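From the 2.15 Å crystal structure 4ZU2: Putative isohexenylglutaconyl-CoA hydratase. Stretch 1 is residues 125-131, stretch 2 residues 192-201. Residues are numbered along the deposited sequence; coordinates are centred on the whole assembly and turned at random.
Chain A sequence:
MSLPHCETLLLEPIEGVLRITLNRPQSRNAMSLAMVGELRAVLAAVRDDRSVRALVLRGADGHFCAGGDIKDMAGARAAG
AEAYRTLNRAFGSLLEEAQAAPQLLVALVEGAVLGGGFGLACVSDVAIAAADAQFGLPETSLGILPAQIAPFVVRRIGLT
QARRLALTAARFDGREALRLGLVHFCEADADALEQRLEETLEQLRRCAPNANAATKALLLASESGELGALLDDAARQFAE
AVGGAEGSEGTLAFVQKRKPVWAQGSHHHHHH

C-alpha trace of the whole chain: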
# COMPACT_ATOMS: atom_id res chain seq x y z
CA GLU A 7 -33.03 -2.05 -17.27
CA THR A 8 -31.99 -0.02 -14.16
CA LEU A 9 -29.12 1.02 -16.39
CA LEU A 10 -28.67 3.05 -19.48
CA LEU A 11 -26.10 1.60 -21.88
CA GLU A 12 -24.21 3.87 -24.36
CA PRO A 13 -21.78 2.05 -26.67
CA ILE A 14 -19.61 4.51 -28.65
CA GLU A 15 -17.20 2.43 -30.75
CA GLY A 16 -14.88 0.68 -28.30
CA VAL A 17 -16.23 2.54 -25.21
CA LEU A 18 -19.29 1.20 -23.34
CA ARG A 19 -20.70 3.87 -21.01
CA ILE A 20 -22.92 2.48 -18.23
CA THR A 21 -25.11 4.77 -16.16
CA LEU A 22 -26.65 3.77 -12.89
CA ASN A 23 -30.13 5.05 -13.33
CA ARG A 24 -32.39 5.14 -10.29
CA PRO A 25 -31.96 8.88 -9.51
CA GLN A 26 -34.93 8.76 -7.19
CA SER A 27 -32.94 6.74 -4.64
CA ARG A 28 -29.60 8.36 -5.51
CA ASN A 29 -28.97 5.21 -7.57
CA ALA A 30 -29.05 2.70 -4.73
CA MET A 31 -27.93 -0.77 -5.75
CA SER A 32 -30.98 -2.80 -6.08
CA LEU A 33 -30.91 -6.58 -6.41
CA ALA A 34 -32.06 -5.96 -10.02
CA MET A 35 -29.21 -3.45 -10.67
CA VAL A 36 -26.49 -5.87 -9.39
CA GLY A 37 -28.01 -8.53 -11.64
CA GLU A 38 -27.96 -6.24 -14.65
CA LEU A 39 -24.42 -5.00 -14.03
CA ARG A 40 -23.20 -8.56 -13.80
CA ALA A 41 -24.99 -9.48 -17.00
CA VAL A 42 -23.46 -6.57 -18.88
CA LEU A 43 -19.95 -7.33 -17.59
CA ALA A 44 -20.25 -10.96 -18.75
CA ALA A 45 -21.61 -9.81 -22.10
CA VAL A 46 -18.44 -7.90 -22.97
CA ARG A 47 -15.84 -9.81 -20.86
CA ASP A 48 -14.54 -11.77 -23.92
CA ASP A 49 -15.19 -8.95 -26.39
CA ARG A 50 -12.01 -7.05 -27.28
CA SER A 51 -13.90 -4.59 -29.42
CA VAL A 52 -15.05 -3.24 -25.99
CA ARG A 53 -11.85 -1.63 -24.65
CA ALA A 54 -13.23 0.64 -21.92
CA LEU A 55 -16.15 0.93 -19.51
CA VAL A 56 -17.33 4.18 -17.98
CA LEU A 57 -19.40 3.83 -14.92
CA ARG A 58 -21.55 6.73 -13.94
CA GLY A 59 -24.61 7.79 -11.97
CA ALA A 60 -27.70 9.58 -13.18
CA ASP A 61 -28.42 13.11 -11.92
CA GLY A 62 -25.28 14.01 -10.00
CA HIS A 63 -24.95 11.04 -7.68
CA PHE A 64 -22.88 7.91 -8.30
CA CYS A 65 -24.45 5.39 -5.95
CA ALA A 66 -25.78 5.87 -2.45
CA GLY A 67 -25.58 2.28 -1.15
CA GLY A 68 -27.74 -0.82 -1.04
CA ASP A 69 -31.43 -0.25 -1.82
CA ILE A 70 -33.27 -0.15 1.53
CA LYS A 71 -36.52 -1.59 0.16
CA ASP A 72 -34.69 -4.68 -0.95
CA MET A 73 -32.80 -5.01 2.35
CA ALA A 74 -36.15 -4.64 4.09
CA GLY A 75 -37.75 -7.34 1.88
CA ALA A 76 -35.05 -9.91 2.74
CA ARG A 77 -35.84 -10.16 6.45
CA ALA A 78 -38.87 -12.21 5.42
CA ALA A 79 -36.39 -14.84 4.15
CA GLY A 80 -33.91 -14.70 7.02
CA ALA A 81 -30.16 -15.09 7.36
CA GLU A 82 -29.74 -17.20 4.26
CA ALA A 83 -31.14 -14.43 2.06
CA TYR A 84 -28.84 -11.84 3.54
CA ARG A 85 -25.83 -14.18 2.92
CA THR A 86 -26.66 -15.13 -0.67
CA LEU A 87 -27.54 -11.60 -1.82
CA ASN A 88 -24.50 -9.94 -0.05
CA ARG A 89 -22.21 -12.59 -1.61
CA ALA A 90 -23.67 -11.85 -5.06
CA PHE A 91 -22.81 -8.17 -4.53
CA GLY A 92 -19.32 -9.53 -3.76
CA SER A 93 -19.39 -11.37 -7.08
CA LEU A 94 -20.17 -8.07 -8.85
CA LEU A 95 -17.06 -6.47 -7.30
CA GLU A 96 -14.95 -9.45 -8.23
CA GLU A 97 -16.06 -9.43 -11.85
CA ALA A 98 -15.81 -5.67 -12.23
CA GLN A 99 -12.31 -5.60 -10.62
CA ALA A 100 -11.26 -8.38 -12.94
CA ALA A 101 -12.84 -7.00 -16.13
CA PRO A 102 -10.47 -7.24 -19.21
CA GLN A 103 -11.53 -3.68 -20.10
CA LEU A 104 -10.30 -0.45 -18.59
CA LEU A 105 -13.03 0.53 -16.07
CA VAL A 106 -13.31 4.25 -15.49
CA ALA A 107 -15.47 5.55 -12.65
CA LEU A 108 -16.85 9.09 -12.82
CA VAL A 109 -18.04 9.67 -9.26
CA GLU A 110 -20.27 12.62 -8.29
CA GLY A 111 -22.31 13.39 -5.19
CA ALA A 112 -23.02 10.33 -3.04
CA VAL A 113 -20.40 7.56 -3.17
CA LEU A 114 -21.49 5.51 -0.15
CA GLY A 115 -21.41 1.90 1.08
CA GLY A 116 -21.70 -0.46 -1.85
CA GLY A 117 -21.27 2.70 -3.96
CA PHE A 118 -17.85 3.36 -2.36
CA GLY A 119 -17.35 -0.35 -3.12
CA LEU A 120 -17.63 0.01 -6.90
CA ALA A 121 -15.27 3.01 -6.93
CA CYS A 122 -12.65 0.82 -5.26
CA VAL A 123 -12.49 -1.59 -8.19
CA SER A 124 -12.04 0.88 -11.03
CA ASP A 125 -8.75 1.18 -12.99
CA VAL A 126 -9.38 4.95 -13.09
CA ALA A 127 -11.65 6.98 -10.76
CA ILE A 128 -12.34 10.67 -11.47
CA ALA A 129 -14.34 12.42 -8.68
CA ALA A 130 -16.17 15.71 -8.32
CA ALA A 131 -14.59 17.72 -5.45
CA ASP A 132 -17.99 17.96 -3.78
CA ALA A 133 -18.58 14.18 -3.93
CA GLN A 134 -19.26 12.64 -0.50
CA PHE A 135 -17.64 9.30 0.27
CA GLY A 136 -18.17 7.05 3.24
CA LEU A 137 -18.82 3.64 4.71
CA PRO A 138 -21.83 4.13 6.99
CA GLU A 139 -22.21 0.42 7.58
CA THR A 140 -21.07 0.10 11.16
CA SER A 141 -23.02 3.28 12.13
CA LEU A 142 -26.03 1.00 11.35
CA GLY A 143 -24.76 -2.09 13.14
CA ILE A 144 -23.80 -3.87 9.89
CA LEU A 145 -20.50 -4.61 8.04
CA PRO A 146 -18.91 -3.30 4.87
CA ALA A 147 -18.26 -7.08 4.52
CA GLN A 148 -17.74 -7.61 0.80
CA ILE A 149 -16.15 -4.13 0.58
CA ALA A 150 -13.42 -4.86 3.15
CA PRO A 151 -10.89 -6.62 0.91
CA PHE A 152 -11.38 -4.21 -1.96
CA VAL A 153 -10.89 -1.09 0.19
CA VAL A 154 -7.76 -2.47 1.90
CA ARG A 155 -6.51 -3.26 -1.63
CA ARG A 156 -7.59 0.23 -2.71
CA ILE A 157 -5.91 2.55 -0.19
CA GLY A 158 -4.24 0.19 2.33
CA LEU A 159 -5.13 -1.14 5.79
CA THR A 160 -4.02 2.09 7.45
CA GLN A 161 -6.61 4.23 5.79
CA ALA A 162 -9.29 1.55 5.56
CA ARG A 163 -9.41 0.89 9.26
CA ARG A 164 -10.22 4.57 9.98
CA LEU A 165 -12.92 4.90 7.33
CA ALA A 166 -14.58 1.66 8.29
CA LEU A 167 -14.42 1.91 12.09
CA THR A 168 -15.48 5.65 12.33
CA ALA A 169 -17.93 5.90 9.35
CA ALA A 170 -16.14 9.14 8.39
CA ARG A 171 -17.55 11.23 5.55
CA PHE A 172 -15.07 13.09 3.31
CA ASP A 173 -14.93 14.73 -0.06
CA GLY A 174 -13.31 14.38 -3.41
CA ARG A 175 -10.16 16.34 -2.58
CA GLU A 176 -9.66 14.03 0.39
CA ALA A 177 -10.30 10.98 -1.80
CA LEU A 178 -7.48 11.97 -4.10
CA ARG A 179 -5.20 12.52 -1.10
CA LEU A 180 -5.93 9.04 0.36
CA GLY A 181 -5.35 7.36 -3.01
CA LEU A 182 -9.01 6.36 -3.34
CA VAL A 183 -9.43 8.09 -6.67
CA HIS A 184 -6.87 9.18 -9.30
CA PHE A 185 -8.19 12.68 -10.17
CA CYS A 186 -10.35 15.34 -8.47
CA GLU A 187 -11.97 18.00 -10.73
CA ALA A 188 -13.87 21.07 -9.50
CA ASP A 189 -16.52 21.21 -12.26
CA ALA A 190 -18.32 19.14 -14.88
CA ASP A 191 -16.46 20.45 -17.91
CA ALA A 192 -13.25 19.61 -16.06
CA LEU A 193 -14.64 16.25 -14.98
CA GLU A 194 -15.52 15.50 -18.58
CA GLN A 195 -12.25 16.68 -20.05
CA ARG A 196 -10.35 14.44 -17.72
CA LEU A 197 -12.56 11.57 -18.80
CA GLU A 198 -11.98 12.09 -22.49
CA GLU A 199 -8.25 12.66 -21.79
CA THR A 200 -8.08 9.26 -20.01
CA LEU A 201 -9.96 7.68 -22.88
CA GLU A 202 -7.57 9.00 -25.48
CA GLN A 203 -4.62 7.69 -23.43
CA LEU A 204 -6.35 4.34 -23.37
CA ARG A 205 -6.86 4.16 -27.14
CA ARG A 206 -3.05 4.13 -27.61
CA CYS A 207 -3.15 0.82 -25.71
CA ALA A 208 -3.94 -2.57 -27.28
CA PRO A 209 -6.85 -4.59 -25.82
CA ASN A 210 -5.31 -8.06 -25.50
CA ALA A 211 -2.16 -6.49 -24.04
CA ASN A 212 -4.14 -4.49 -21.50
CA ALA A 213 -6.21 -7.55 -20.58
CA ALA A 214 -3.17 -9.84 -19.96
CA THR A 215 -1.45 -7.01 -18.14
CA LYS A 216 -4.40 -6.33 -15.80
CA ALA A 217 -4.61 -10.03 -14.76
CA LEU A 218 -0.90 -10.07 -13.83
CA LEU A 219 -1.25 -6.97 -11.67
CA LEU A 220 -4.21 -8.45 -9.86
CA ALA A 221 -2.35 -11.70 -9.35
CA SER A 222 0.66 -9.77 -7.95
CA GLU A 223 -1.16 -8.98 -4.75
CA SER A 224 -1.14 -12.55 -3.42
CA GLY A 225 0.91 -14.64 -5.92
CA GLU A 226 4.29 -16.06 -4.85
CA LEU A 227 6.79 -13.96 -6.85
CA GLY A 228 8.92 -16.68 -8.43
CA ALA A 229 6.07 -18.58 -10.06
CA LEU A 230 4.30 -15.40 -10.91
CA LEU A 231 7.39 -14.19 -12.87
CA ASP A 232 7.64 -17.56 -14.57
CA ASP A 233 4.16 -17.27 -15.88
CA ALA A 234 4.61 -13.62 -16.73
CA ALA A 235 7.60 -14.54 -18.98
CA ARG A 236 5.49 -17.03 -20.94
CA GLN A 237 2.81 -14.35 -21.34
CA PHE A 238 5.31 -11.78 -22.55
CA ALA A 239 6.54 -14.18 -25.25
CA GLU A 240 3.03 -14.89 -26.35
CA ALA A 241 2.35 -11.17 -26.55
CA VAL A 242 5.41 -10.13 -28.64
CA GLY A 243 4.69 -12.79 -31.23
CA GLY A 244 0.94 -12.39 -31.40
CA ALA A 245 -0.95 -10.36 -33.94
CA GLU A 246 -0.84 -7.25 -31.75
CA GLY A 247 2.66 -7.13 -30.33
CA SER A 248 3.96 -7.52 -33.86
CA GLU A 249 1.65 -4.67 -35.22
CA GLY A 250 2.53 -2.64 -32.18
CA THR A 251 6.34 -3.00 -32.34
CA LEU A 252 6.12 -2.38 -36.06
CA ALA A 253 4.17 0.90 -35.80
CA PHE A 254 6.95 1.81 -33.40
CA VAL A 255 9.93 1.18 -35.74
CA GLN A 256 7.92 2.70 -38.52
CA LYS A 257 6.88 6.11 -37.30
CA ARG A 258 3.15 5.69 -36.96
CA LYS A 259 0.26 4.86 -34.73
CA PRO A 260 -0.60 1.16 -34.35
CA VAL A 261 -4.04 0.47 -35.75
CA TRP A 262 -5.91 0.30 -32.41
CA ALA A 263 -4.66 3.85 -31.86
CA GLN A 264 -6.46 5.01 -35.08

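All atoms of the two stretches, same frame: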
# COMPACT_ATOMS: atom_id res chain seq x y z
N ASP A 125 -10.13 0.87 -12.58
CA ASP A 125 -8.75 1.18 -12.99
C ASP A 125 -8.46 2.70 -12.91
O ASP A 125 -7.37 3.11 -12.58
CB ASP A 125 -8.45 0.69 -14.40
CG ASP A 125 -8.67 -0.79 -14.56
OD1 ASP A 125 -8.11 -1.55 -13.74
OD2 ASP A 125 -9.39 -1.19 -15.49
N VAL A 126 -9.47 3.51 -13.19
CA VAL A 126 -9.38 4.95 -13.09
C VAL A 126 -10.69 5.54 -12.51
O VAL A 126 -11.79 5.33 -13.02
CB VAL A 126 -9.03 5.59 -14.48
CG1 VAL A 126 -8.70 7.10 -14.36
CG2 VAL A 126 -7.85 4.87 -15.10
N ALA A 127 -10.55 6.23 -11.39
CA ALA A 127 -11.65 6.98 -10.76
C ALA A 127 -11.38 8.50 -10.84
O ALA A 127 -10.28 8.99 -10.47
CB ALA A 127 -11.79 6.59 -9.35
N ILE A 128 -12.36 9.22 -11.36
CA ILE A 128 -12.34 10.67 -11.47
C ILE A 128 -13.53 11.20 -10.63
O ILE A 128 -14.67 10.91 -10.94
CB ILE A 128 -12.52 11.11 -12.94
CG1 ILE A 128 -11.40 10.52 -13.84
CG2 ILE A 128 -12.54 12.62 -13.06
CD1 ILE A 128 -11.82 10.22 -15.26
N ALA A 129 -13.26 11.96 -9.57
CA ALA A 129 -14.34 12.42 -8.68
C ALA A 129 -14.56 13.92 -8.79
O ALA A 129 -13.63 14.68 -9.09
CB ALA A 129 -14.04 12.06 -7.26
N ALA A 130 -15.81 14.32 -8.54
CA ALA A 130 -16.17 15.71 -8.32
C ALA A 130 -15.70 16.11 -6.91
O ALA A 130 -15.89 15.35 -5.97
CB ALA A 130 -17.65 15.84 -8.41
N ALA A 131 -15.08 17.28 -6.76
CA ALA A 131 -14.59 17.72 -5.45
C ALA A 131 -15.65 17.71 -4.38
O ALA A 131 -15.32 17.57 -3.20
CB ALA A 131 -14.01 19.15 -5.55
N ALA A 192 -14.56 20.09 -16.47
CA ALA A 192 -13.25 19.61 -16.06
C ALA A 192 -13.34 18.09 -15.85
O ALA A 192 -12.43 17.35 -16.17
CB ALA A 192 -12.83 20.29 -14.77
N LEU A 193 -14.46 17.65 -15.28
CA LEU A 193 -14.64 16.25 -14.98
C LEU A 193 -14.66 15.51 -16.28
O LEU A 193 -14.08 14.43 -16.40
CB LEU A 193 -15.95 16.03 -14.22
CG LEU A 193 -15.93 14.99 -13.08
CD1 LEU A 193 -15.04 15.40 -11.93
CD2 LEU A 193 -17.35 14.72 -12.59
N GLU A 194 -15.31 16.12 -17.27
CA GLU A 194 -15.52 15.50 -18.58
C GLU A 194 -14.28 15.54 -19.45
O GLU A 194 -14.14 14.73 -20.36
CB GLU A 194 -16.62 16.23 -19.35
CG GLU A 194 -18.03 15.90 -18.94
CD GLU A 194 -18.39 14.47 -19.17
OE1 GLU A 194 -18.24 13.99 -20.31
OE2 GLU A 194 -18.82 13.82 -18.20
N GLN A 195 -13.42 16.53 -19.22
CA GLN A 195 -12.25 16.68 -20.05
C GLN A 195 -11.30 15.63 -19.60
O GLN A 195 -10.76 14.92 -20.41
CB GLN A 195 -11.61 18.09 -20.00
CG GLN A 195 -10.98 18.57 -18.69
CD GLN A 195 -9.47 18.21 -18.48
OE1 GLN A 195 -8.72 18.02 -19.44
NE2 GLN A 195 -9.04 18.16 -17.21
N ARG A 196 -11.16 15.50 -18.29
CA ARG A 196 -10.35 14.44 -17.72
C ARG A 196 -10.77 13.08 -18.23
O ARG A 196 -9.93 12.23 -18.50
CB ARG A 196 -10.40 14.43 -16.20
CG ARG A 196 -9.53 13.35 -15.60
CD ARG A 196 -8.06 13.67 -15.82
NE ARG A 196 -7.70 14.89 -15.11
CZ ARG A 196 -6.51 15.49 -15.18
NH1 ARG A 196 -5.53 15.00 -15.96
NH2 ARG A 196 -6.28 16.58 -14.46
N LEU A 197 -12.07 12.87 -18.36
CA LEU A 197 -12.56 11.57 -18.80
C LEU A 197 -12.10 11.30 -20.21
O LEU A 197 -11.56 10.24 -20.51
CB LEU A 197 -14.07 11.48 -18.74
CG LEU A 197 -14.69 10.20 -19.33
CD1 LEU A 197 -14.18 8.97 -18.61
CD2 LEU A 197 -16.23 10.23 -19.25
N GLU A 198 -12.38 12.25 -21.11
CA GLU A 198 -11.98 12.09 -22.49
C GLU A 198 -10.43 12.07 -22.63
O GLU A 198 -9.91 11.48 -23.57
CB GLU A 198 -12.63 13.17 -23.36
CG GLU A 198 -12.16 13.14 -24.81
CD GLU A 198 -12.24 11.73 -25.44
OE1 GLU A 198 -13.36 11.15 -25.43
OE2 GLU A 198 -11.18 11.23 -25.94
N GLU A 199 -9.71 12.73 -21.73
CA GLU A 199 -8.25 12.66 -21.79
C GLU A 199 -7.83 11.20 -21.54
O GLU A 199 -7.14 10.59 -22.36
CB GLU A 199 -7.62 13.58 -20.78
CG GLU A 199 -6.12 13.54 -20.80
CD GLU A 199 -5.53 13.75 -22.19
OE1 GLU A 199 -6.14 14.52 -22.99
OE2 GLU A 199 -4.46 13.15 -22.48
N THR A 200 -8.31 10.65 -20.42
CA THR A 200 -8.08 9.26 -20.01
C THR A 200 -8.40 8.33 -21.16
O THR A 200 -7.63 7.44 -21.49
CB THR A 200 -8.97 8.89 -18.83
OG1 THR A 200 -8.62 9.69 -17.69
CG2 THR A 200 -8.85 7.40 -18.48
N LEU A 201 -9.52 8.56 -21.80
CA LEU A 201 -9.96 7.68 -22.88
C LEU A 201 -9.06 7.78 -24.10
O LEU A 201 -8.94 6.82 -24.84
CB LEU A 201 -11.40 7.97 -23.26
CG LEU A 201 -12.47 7.48 -22.27
CD1 LEU A 201 -13.87 7.91 -22.74
CD2 LEU A 201 -12.43 5.94 -22.05

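The packing of a helix against one face of a β-strand is among the most common arrangements in α/β proteins, and residues 125-131 and 192-201 of this putative hydratase illustrate its economy. Val126 to Ala130 form a strand, and the second stretch lies wholly within a longer helix. The two axes approach to 9.0 Å and their N-to-C directions differ by 170°, so the elements run nearly antiparallel. The register follows from this: near one end the CA atoms of Val126 and Thr200 are 8.3 Å apart, and near the other those of Ala130 and Leu193 are 6.9 Å apart.

The helix backbone is held by its own hydrogen bonds. Along the helix, successive i to i+4 hydrogen bonds occupy the amide groups, as in Thr200 N to Arg196 O at 3.0 Å and Leu197 N to Leu193 O at 3.2 Å. No hydrogen bond crosses between the stretches. What joins them is van der Waals contact, mostly apolar, with 318 Å² buried in total.

The alternation of a strand selects which side chains take part. Val126 and Ile128 point toward the helix, whereas Ala127 between them is out of reach. On the helix, Leu193, Arg196, Leu197 and Thr200 recur at intervals of three and four, the spacing that gathers side chains along one side of a helix; Glu194 and Glu198 point away and are exposed.

Ile128 is the centre of the contact, with 100 Å² covered by the helix, and it touches all four of these helical residues. Its CG2 lies 3.9 Å from Leu193 CD1, and its CG1 lies 3.8 Å from Arg196 CG. The CD1 atom reaches farther along the helix, coming within 3.9 Å of Leu197 CA and 4.3 Å of Leu197 CD1. A branched, wholly apolar side chain suits this position because its several carbons can meet several neighbours at once.

Leu193 serves the other end. Its CA-to-CB bond points sideways, but the end of the side chain comes nearer, with chi1 at -141°, between the standard wells. CD1 lies 3.3 Å from Ala129 O and 3.6 Å from Ala130 N, against the strand backbone itself, while CD2 lies 4.3 Å from Ala130 CB. Ala129 directs its own methyl away from the helix, so its part in the contact is played by the backbone.

The two polar helical residues show how such groups can be accommodated. Arg196 points toward the strand yet offers the aliphatic part of its chain to Ile128, its guanidinium group extending beyond the contact, and the residue remains partly exposed. Thr200, by contrast, is buried. Its chi1 in the m well lets OG1 donate a hydrogen bond to Arg196 O at 3.0 Å, satisfying the hydroxyl within the helix, and its methyl CG2 meets Val126 CG1 at 4.1 Å. A β-branched residue thus closes this end of the contact on each element.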